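Acyl-coenzyme A thioesterase THEM4 (Rhodococcus sp., PDB 2OV9) probably hydrolyses fatty acyl-coenzyme A thioesters, such as those of oleic, decanoic and octanoic acid, to the free fatty acid and coenzyme A. Local coordinates at residues Leu137-Leu142 and Ala156-Arg161; Val144-Gly149 and Ile186-Asp191; Gly190-Ala195 and Val199-Glu204. All coordinates share one frame; numbering follows the deposited sequence. Where two conformers were deposited one is given.

Contact 1: Leu137-Leu142 and Ala156-Arg161; sequences LLDHVL and AQLSTR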
loop_
_atom_site.group_PDB
_atom_site.type_symbol
_atom_site.label_atom_id
_atom_site.label_comp_id
_atom_site.label_asym_id
_atom_site.label_seq_id
_atom_site.Cartn_x
_atom_site.Cartn_y
_atom_site.Cartn_z
ATOM N N LEU B 137 -5.221 4.365 -0.926
ATOM C CA LEU B 137 -6.439 4.488 -0.111
ATOM C C LEU B 137 -7.565 5.071 -0.948
ATOM O O LEU B 137 -8.686 4.545 -0.939
ATOM C CB LEU B 137 -6.222 5.375 1.141
ATOM C CG LEU B 137 -5.121 4.984 2.136
ATOM C CD1 LEU B 137 -5.211 5.787 3.450
ATOM C CD2 LEU B 137 -5.178 3.521 2.404
ATOM N N LEU B 138 -7.263 6.137 -1.684
ATOM C CA LEU B 138 -8.290 6.846 -2.494
ATOM C C LEU B 138 -8.814 5.947 -3.621
ATOM O O LEU B 138 -10.013 5.898 -3.880
ATOM C CB LEU B 138 -7.768 8.191 -3.047
ATOM C CG LEU B 138 -7.785 9.325 -1.995
ATOM C CD1 LEU B 138 -7.020 10.526 -2.486
ATOM C CD2 LEU B 138 -9.200 9.735 -1.671
ATOM N N ASP B 139 -7.916 5.229 -4.286
ATOM C CA ASP B 139 -8.351 4.280 -5.297
ATOM C C ASP B 139 -9.432 3.339 -4.725
ATOM O O ASP B 139 -10.541 3.215 -5.282
ATOM C CB ASP B 139 -7.153 3.478 -5.816
ATOM C CG ASP B 139 -7.552 2.442 -6.840
ATOM O OD1 ASP B 139 -7.753 2.806 -8.004
ATOM O OD2 ASP B 139 -7.683 1.260 -6.489
ATOM N N HIS B 140 -9.107 2.676 -3.616
ATOM C CA HIS B 140 -10.049 1.778 -2.969
ATOM C C HIS B 140 -11.367 2.423 -2.557
ATOM O O HIS B 140 -12.436 1.859 -2.787
ATOM C CB HIS B 140 -9.452 1.116 -1.725
ATOM C CG HIS B 140 -10.241 -0.072 -1.288
ATOM N ND1 HIS B 140 -10.159 -1.285 -1.939
ATOM C CD2 HIS B 140 -11.206 -0.209 -0.349
ATOM C CE1 HIS B 140 -11.009 -2.136 -1.390
ATOM N NE2 HIS B 140 -11.645 -1.513 -0.410
ATOM N N VAL B 141 -11.294 3.578 -1.903
ATOM C CA VAL B 141 -12.508 4.315 -1.565
ATOM C C VAL B 141 -13.421 4.569 -2.764
ATOM O O VAL B 141 -14.649 4.468 -2.629
ATOM C CB VAL B 141 -12.184 5.647 -0.845
ATOM C CG1 VAL B 141 -13.463 6.393 -0.525
ATOM C CG2 VAL B 141 -11.465 5.324 0.448
ATOM N N LEU B 142 -12.836 4.922 -3.920
ATOM C CA LEU B 142 -13.637 5.116 -5.146
ATOM C C LEU B 142 -14.348 3.822 -5.544
ATOM O O LEU B 142 -15.505 3.853 -5.962
ATOM C CB LEU B 142 -12.780 5.613 -6.342
ATOM C CG LEU B 142 -12.053 6.960 -6.179
ATOM C CD1 LEU B 142 -11.435 7.368 -7.503
ATOM C CD2 LEU B 142 -13.020 8.016 -5.681
ATOM N N ALA B 156 -9.930 2.400 -14.925
ATOM C CA ALA B 156 -9.313 2.784 -16.207
ATOM C C ALA B 156 -8.224 3.869 -16.055
ATOM O O ALA B 156 -7.163 3.785 -16.687
ATOM C CB ALA B 156 -10.379 3.241 -17.187
ATOM N N GLN B 157 -8.510 4.887 -15.240
ATOM C CA GLN B 157 -7.583 5.996 -15.011
ATOM C C GLN B 157 -7.818 6.607 -13.644
ATOM O O GLN B 157 -8.957 6.746 -13.201
ATOM C CB GLN B 157 -7.711 7.094 -16.075
ATOM C CG GLN B 157 -6.413 7.890 -16.266
ATOM C CD GLN B 157 -6.622 9.365 -16.559
ATOM O OE1 GLN B 157 -7.059 9.747 -17.644
ATOM N NE2 GLN B 157 -6.270 10.208 -15.596
ATOM N N LEU B 158 -6.732 6.964 -12.969
ATOM C CA LEU B 158 -6.829 7.615 -11.676
ATOM C C LEU B 158 -5.983 8.869 -11.821
ATOM O O LEU B 158 -4.851 8.794 -12.301
ATOM C CB LEU B 158 -6.266 6.686 -10.593
ATOM C CG LEU B 158 -6.568 6.864 -9.114
ATOM C CD1 LEU B 158 -7.946 6.283 -8.783
ATOM C CD2 LEU B 158 -5.443 6.183 -8.280
ATOM N N SER B 159 -6.539 10.019 -11.464
ATOM C CA SER B 159 -5.774 11.265 -11.437
ATOM C C SER B 159 -5.754 11.812 -10.037
ATOM O O SER B 159 -6.781 12.291 -9.569
ATOM C CB SER B 159 -6.407 12.294 -12.352
ATOM O OG SER B 159 -6.486 11.750 -13.658
ATOM N N THR B 160 -4.592 11.757 -9.382
ATOM C CA THR B 160 -4.483 12.183 -7.988
ATOM C C THR B 160 -3.707 13.476 -7.885
ATOM O O THR B 160 -2.630 13.603 -8.453
ATOM C CB THR B 160 -3.810 11.076 -7.135
ATOM O OG1 THR B 160 -4.355 9.803 -7.522
ATOM C CG2 THR B 160 -4.055 11.301 -5.649
ATOM N N ARG B 161 -4.271 14.437 -7.155
ATOM C CA ARG B 161 -3.675 15.753 -6.985
ATOM C C ARG B 161 -3.347 15.965 -5.511
ATOM O O ARG B 161 -4.152 15.646 -4.644
ATOM C CB ARG B 161 -4.649 16.842 -7.487
ATOM C CG ARG B 161 -4.764 16.910 -9.017
ATOM C CD ARG B 161 -5.402 18.228 -9.536
ATOM N NE ARG B 161 -4.666 19.424 -9.111
ATOM C CZ ARG B 161 -5.214 20.509 -8.562
ATOM N NH1 ARG B 161 -6.538 20.607 -8.385
ATOM N NH2 ARG B 161 -4.425 21.523 -8.214
#

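Contact 2: Val144-Gly149 and Ile186-Asp191; sequences VANAWG and ITTAGD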
loop_
_atom_site.group_PDB
_atom_site.type_symbol
_atom_site.label_atom_id
_atom_site.label_comp_id
_atom_site.label_asym_id
_atom_site.label_seq_id
_atom_site.Cartn_x
_atom_site.Cartn_y
_atom_site.Cartn_z
ATOM N N VAL B 144 -15.326 1.471 -3.469
ATOM C CA VAL B 144 -16.389 1.287 -2.511
ATOM C C VAL B 144 -17.526 2.255 -2.803
ATOM O O VAL B 144 -18.696 1.878 -2.699
ATOM C CB VAL B 144 -15.875 1.485 -1.067
ATOM C CG1 VAL B 144 -17.011 1.376 -0.066
ATOM C CG2 VAL B 144 -14.787 0.462 -0.741
ATOM N N ALA B 145 -17.194 3.505 -3.144
ATOM C CA ALA B 145 -18.221 4.492 -3.511
ATOM C C ALA B 145 -19.009 4.014 -4.709
ATOM O O ALA B 145 -20.225 4.168 -4.769
ATOM C CB ALA B 145 -17.616 5.855 -3.776
ATOM N N ASN B 146 -18.336 3.409 -5.674
ATOM C CA ASN B 146 -19.067 2.825 -6.780
ATOM C C ASN B 146 -20.006 1.691 -6.366
ATOM O O ASN B 146 -21.128 1.620 -6.863
ATOM C CB ASN B 146 -18.110 2.345 -7.881
ATOM C CG ASN B 146 -17.425 3.495 -8.614
ATOM O OD1 ASN B 146 -17.903 4.618 -8.602
ATOM N ND2 ASN B 146 -16.328 3.195 -9.303
ATOM N N ALA B 147 -19.553 0.790 -5.491
ATOM C CA ALA B 147 -20.433 -0.286 -4.995
ATOM C C ALA B 147 -21.671 0.307 -4.323
ATOM O O ALA B 147 -22.794 -0.106 -4.590
ATOM C CB ALA B 147 -19.694 -1.190 -4.012
ATOM N N TRP B 148 -21.444 1.284 -3.453
ATOM C CA TRP B 148 -22.493 1.918 -2.667
ATOM C C TRP B 148 -23.462 2.697 -3.547
ATOM O O TRP B 148 -24.652 2.878 -3.205
ATOM C CB TRP B 148 -21.852 2.811 -1.600
ATOM C CG TRP B 148 -22.798 3.608 -0.736
ATOM C CD1 TRP B 148 -22.903 4.980 -0.683
ATOM C CD2 TRP B 148 -23.735 3.100 0.241
ATOM N NE1 TRP B 148 -23.849 5.352 0.257
ATOM C CE2 TRP B 148 -24.380 4.223 0.830
ATOM C CE3 TRP B 148 -24.112 1.813 0.655
ATOM C CZ2 TRP B 148 -25.358 4.092 1.820
ATOM C CZ3 TRP B 148 -25.095 1.683 1.647
ATOM C CH2 TRP B 148 -25.707 2.819 2.214
ATOM N N GLY B 149 -22.965 3.145 -4.691
ATOM C CA GLY B 149 -23.806 3.803 -5.686
ATOM C C GLY B 149 -24.470 2.803 -6.627
ATOM O O GLY B 149 -25.110 3.198 -7.581
ATOM N N ILE B 186 -17.967 5.183 -15.817
ATOM C CA ILE B 186 -18.266 5.735 -14.506
ATOM C C ILE B 186 -17.187 6.727 -14.116
ATOM O O ILE B 186 -16.003 6.448 -14.288
ATOM C CB ILE B 186 -18.348 4.626 -13.451
ATOM C CG1 ILE B 186 -19.476 3.655 -13.811
ATOM C CG2 ILE B 186 -18.541 5.236 -12.041
ATOM C CD1 ILE B 186 -19.117 2.198 -13.626
ATOM N N THR B 187 -17.608 7.886 -13.609
ATOM C CA THR B 187 -16.690 8.859 -13.022
ATOM C C THR B 187 -16.939 8.969 -11.534
ATOM O O THR B 187 -18.085 9.181 -11.097
ATOM C CB THR B 187 -16.850 10.258 -13.642
ATOM O OG1 THR B 187 -16.455 10.213 -15.015
ATOM C CG2 THR B 187 -15.961 11.265 -12.931
ATOM N N THR B 188 -15.847 8.878 -10.772
ATOM C CA THR B 188 -15.895 8.878 -9.329
ATOM C C THR B 188 -14.843 9.834 -8.774
ATOM O O THR B 188 -13.736 9.916 -9.315
ATOM C CB THR B 188 -15.642 7.458 -8.820
ATOM O OG1 THR B 188 -16.351 6.530 -9.651
ATOM C CG2 THR B 188 -16.109 7.278 -7.360
ATOM N N ALA B 189 -15.180 10.542 -7.691
ATOM C CA ALA B 189 -14.262 11.507 -7.081
ATOM C C ALA B 189 -14.150 11.302 -5.562
ATOM O O ALA B 189 -15.064 10.779 -4.916
ATOM C CB ALA B 189 -14.696 12.951 -7.387
ATOM N N GLY B 190 -13.035 11.738 -4.989
ATOM C CA GLY B 190 -12.832 11.580 -3.549
ATOM C C GLY B 190 -11.710 12.477 -3.101
ATOM O O GLY B 190 -11.046 13.127 -3.923
ATOM N N ASP B 191 -11.519 12.553 -1.791
ATOM C CA ASP B 191 -10.394 13.301 -1.260
ATOM C C ASP B 191 -10.067 12.814 0.128
ATOM O O ASP B 191 -10.826 12.019 0.704
ATOM C CB ASP B 191 -10.665 14.806 -1.267
ATOM C CG ASP B 191 -11.927 15.175 -0.548
ATOM O OD1 ASP B 191 -12.134 14.724 0.607
ATOM O OD2 ASP B 191 -12.694 15.951 -1.135
#

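Contact 3: Gly190-Ala195 and Val199-Glu204; sequences GDIRTA and VCVSVE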
loop_
_atom_site.group_PDB
_atom_site.type_symbol
_atom_site.label_atom_id
_atom_site.label_comp_id
_atom_site.label_asym_id
_atom_site.label_seq_id
_atom_site.Cartn_x
_atom_site.Cartn_y
_atom_site.Cartn_z
ATOM N N GLY B 190 -13.035 11.738 -4.989
ATOM C CA GLY B 190 -12.832 11.580 -3.549
ATOM C C GLY B 190 -11.710 12.477 -3.101
ATOM O O GLY B 190 -11.046 13.127 -3.923
ATOM N N ASP B 191 -11.519 12.553 -1.791
ATOM C CA ASP B 191 -10.394 13.301 -1.260
ATOM C C ASP B 191 -10.067 12.814 0.128
ATOM O O ASP B 191 -10.826 12.019 0.704
ATOM C CB ASP B 191 -10.665 14.806 -1.267
ATOM C CG ASP B 191 -11.927 15.175 -0.548
ATOM O OD1 ASP B 191 -12.134 14.724 0.607
ATOM O OD2 ASP B 191 -12.694 15.951 -1.135
ATOM N N ILE B 192 -8.941 13.282 0.644
ATOM C CA ILE B 192 -8.480 12.984 1.995
ATOM C C ILE B 192 -8.366 14.351 2.627
ATOM O O ILE B 192 -7.682 15.219 2.072
ATOM C CB ILE B 192 -7.055 12.366 1.996
ATOM C CG1 ILE B 192 -7.088 10.963 1.402
ATOM C CG2 ILE B 192 -6.472 12.333 3.424
ATOM C CD1 ILE B 192 -5.722 10.248 1.248
ATOM N N ARG B 193 -9.004 14.538 3.781
ATOM C CA ARG B 193 -8.916 15.809 4.500
ATOM C C ARG B 193 -8.384 15.634 5.912
ATOM O O ARG B 193 -8.565 14.587 6.529
ATOM C CB ARG B 193 -10.306 16.455 4.595
ATOM C CG ARG B 193 -10.887 16.825 3.249
ATOM C CD ARG B 193 -12.343 17.286 3.316
ATOM N NE ARG B 193 -12.817 17.420 1.933
ATOM C CZ ARG B 193 -13.077 18.579 1.333
ATOM N NH1 ARG B 193 -12.957 19.725 1.995
ATOM N NH2 ARG B 193 -13.471 18.595 0.065
ATOM N N THR B 194 -7.782 16.680 6.463
ATOM C CA THR B 194 -7.494 16.656 7.888
ATOM C C THR B 194 -8.758 17.005 8.669
ATOM O O THR B 194 -9.799 17.359 8.087
ATOM C CB THR B 194 -6.317 17.585 8.251
ATOM O OG1 THR B 194 -6.496 18.870 7.639
ATOM C CG2 THR B 194 -4.996 16.952 7.787
ATOM N N ALA B 195 -8.672 16.901 9.996
ATOM C CA ALA B 195 -9.812 17.142 10.872
ATOM C C ALA B 195 -10.407 18.550 10.728
ATOM O O ALA B 195 -11.601 18.741 10.946
ATOM C CB ALA B 195 -9.404 16.874 12.340
ATOM N N VAL B 199 -8.365 20.014 2.406
ATOM C CA VAL B 199 -8.038 18.888 1.529
ATOM C C VAL B 199 -6.520 18.701 1.402
ATOM O O VAL B 199 -5.775 19.673 1.160
ATOM C CB VAL B 199 -8.589 19.113 0.112
ATOM C CG1 VAL B 199 -8.255 17.912 -0.793
ATOM C CG2 VAL B 199 -10.096 19.345 0.148
ATOM N N CYS B 200 -6.066 17.465 1.586
ATOM C CA CYS B 200 -4.668 17.094 1.442
ATOM C C CYS B 200 -4.431 16.492 0.067
ATOM O O CYS B 200 -3.506 16.899 -0.652
ATOM C CB CYS B 200 -4.300 16.059 2.510
ATOM S SG CYS B 200 -4.315 16.774 4.128
ATOM N N VAL B 201 -5.258 15.513 -0.282
ATOM C CA VAL B 201 -5.168 14.828 -1.573
ATOM C C VAL B 201 -6.562 14.708 -2.151
ATOM O O VAL B 201 -7.540 14.500 -1.423
ATOM C CB VAL B 201 -4.611 13.399 -1.427
ATOM C CG1 VAL B 201 -4.263 12.787 -2.838
ATOM C CG2 VAL B 201 -3.374 13.416 -0.570
ATOM N N SER B 202 -6.678 14.803 -3.473
ATOM C CA SER B 202 -7.960 14.595 -4.098
ATOM C C SER B 202 -7.730 13.680 -5.288
ATOM O O SER B 202 -6.620 13.542 -5.753
ATOM C CB SER B 202 -8.583 15.940 -4.522
ATOM O OG SER B 202 -7.817 16.608 -5.528
ATOM N N VAL B 203 -8.790 13.049 -5.753
ATOM C CA VAL B 203 -8.705 12.138 -6.881
ATOM C C VAL B 203 -9.957 12.204 -7.739
ATOM O O VAL B 203 -11.051 12.516 -7.241
ATOM C CB VAL B 203 -8.466 10.679 -6.411
ATOM C CG1 VAL B 203 -9.662 10.157 -5.602
ATOM C CG2 VAL B 203 -8.160 9.753 -7.622
ATOM N N GLU B 204 -9.743 12.001 -9.037
ATOM C CA GLU B 204 -10.792 11.708 -10.018
ATOM C C GLU B 204 -10.449 10.370 -10.680
ATOM O O GLU B 204 -9.353 10.243 -11.264
ATOM C CB GLU B 204 -10.833 12.782 -11.115
ATOM C CG GLU B 204 -11.485 14.116 -10.747
ATOM C CD GLU B 204 -11.418 15.160 -11.871
ATOM O OE1 GLU B 204 -11.256 14.789 -13.063
ATOM O OE2 GLU B 204 -11.531 16.370 -11.559
#

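Contact 1: Leu137-Leu142 and Ala156-Arg161
Asp139 OD1 lies against both methyl groups of Leu158, 3.6 Å from Leu158 CD1 and more loosely near its CD2. No hydrogen bond joins helix segment 137-142 to strand segment 156-161, so this carboxylate oxygen meets carbon across the contact, and the two side chains cross at about a right angle. Asp139 has CG anti to the backbone N (chi1 178°), which brings the carboxylate across the end of the leucine, while Asp139 CB rests 4.0 Å from Leu158 CD2. Leu158 carries most of the contact: its CB points at the helix, and its forked end meets both Asp139 and Leu142, about one turn further on. On that second side Leu158 CD1 meets Leu142 CD1 at 3.9 Å, a purely apolar touch, so the same methyl serves both the acidic residue and the leucine. Leu138 and Thr160 complete the strip more loosely, with Leu138 CD1 4.4 Å from Thr160 CG2. Cutting Leu158 back to an alanine would probably open a gap between helix and strand, leaving Leu142 CD1 without its methyl partner and the Asp139 carboxylate freer to turn. The segment axes approach to 10.1 Å and run at 128° to each other, a spacing bridged by side chains alone. Asp139 also packs on His130 of the second subunit, which places this buried contact beside the dimer interface. There strand 154-162 pairs antiparallel with a strand of the second subunit, so the sheet continues from one chain into the other. Within the chain, strand 199-208 flanks it on its other edge, sending Val201 and Val203 to Leu138, while helix 131-148 lies over the sheet and also reaches strand 185-194 through Leu138 and Leu142.

Contact 2: Val144-Gly149 and Ile186-Asp191
Asn146 and Thr188 make a buried side-chain hydrogen bond that ties the C-terminal end of helix 131-148 to strand 185-194, within the helix-on-sheet packing of the hot-dog fold. Thr188 OG1 donates to Asn146 OD1 over 2.7 Å. The hydroxyl approaches in the plane of the amide, on a lone pair of OD1, with a C=O...donor angle of 115°. Asn146 CG stands anti to its own carbonyl carbon (chi1 -69°), which carries the amide out from the helix toward the strand. On Thr188, OG1 sits beside the backbone N (chi1 -41°) and CG2 lies opposite that N, beside the carbonyl carbon, which presents both branches to the helix, one polar and one apolar. That methyl, Thr188 CG2, comes to 3.4 Å from Asn146 OD1 and reaches on to Ala145 CB at 4.1 Å. Two residues back along the same face of the strand, Ile186 CG2 lies 3.6 Å from Asn146 OD1. The amide oxygen is thus bordered by the hydroxyl and by methyls of two strand residues. Leu178 and Phe207, from the strands flanking 185-194, pack on Asn146 as well. The axes of the two segments come within 9.3 Å of each other. Chemically, a carbonyl oxygen buried among methyl groups gains a hydroxyl donor, the threonine proton is directed at that oxygen, and the bond probably limits rotation of the Asn146 amide.

Contact 3: Gly190-Ala195 and Val199-Glu204
Ile192 O receives two backbone N-H groups from the facing strand: Cys200 N at 2.8 Å, with an N-H...O angle of 167°, and Val201 N through a longer, weak bond. Because Cys200 and Val201 both face Ile192, this is a classic beta bulge, and the register moves by one residue from the Ile192-Val201 pair to the Arg193-Val199 pair. Ile192 N returns a bond to Val201 O, also 2.8 Å. Further along, Gly190 and Val203 exchange two more, Val203 N to Gly190 O at 2.9 Å and Gly190 N to Val203 O. Next to the bulge, Arg193 grips the Asp191 carboxylate of its own strand side-on: NE bonds to Asp191 OD1 at 3.1 Å, and NH2 forms a salt bridge with Asp191 OD2 at 3.0 Å. Both oxygens are met from above the carboxylate plane. Asp191 CG is placed between the backbone N and the carbonyl carbon (chi1 55°), which brings the carboxylate to the extended arginine. Across the strands, Val199 CG2 sits over the centre of one guanidinium face, 3.3 Å from Arg193 CZ, so the charged group is held by two bonds on one side chain and backed by a methyl of another. Arg193 NH1 also bonds to Gly197 O in the connecting turn. On the other face of the sheet Ile192, Val201 and Val203 turn toward helix 131-148, and Ile192 CD1 packs on Val201 CB at 4.3 Å. Such an antiparallel hairpin, largely polar on the face of Asp191 and Arg193, apart from Val199, and apolar on the face covered by the long helix, belongs to the curved sheet of the hot-dog fold, and here it joins strands 185-194 and 199-208.

The three contacts outline the core of one hot-dog domain. Contacts 1 and 2 use successive parts of helix 131-148, with centres about 9 Å apart, and Leu142 packs on Thr188 and Ala189 between them. Contact 3 lies in the sheet beneath, its centre about 11 Å from that of contact 1 and about 14 Å from that of contact 2. It shares Gly190 and Asp191 with contact 2, while backbone bonds from Ser159 and Arg161 to Glu204 and Ser202 probably join it to contact 1. Along the chain contacts 1 and 2 interleave, and contact 3 follows contact 1. Contacts 1 and 2 hold the helix to strands 154-162 and 185-194; contact 3 joins the latter to intervening strand 199-208, and strand 154-162 continues the sheet into the second subunit.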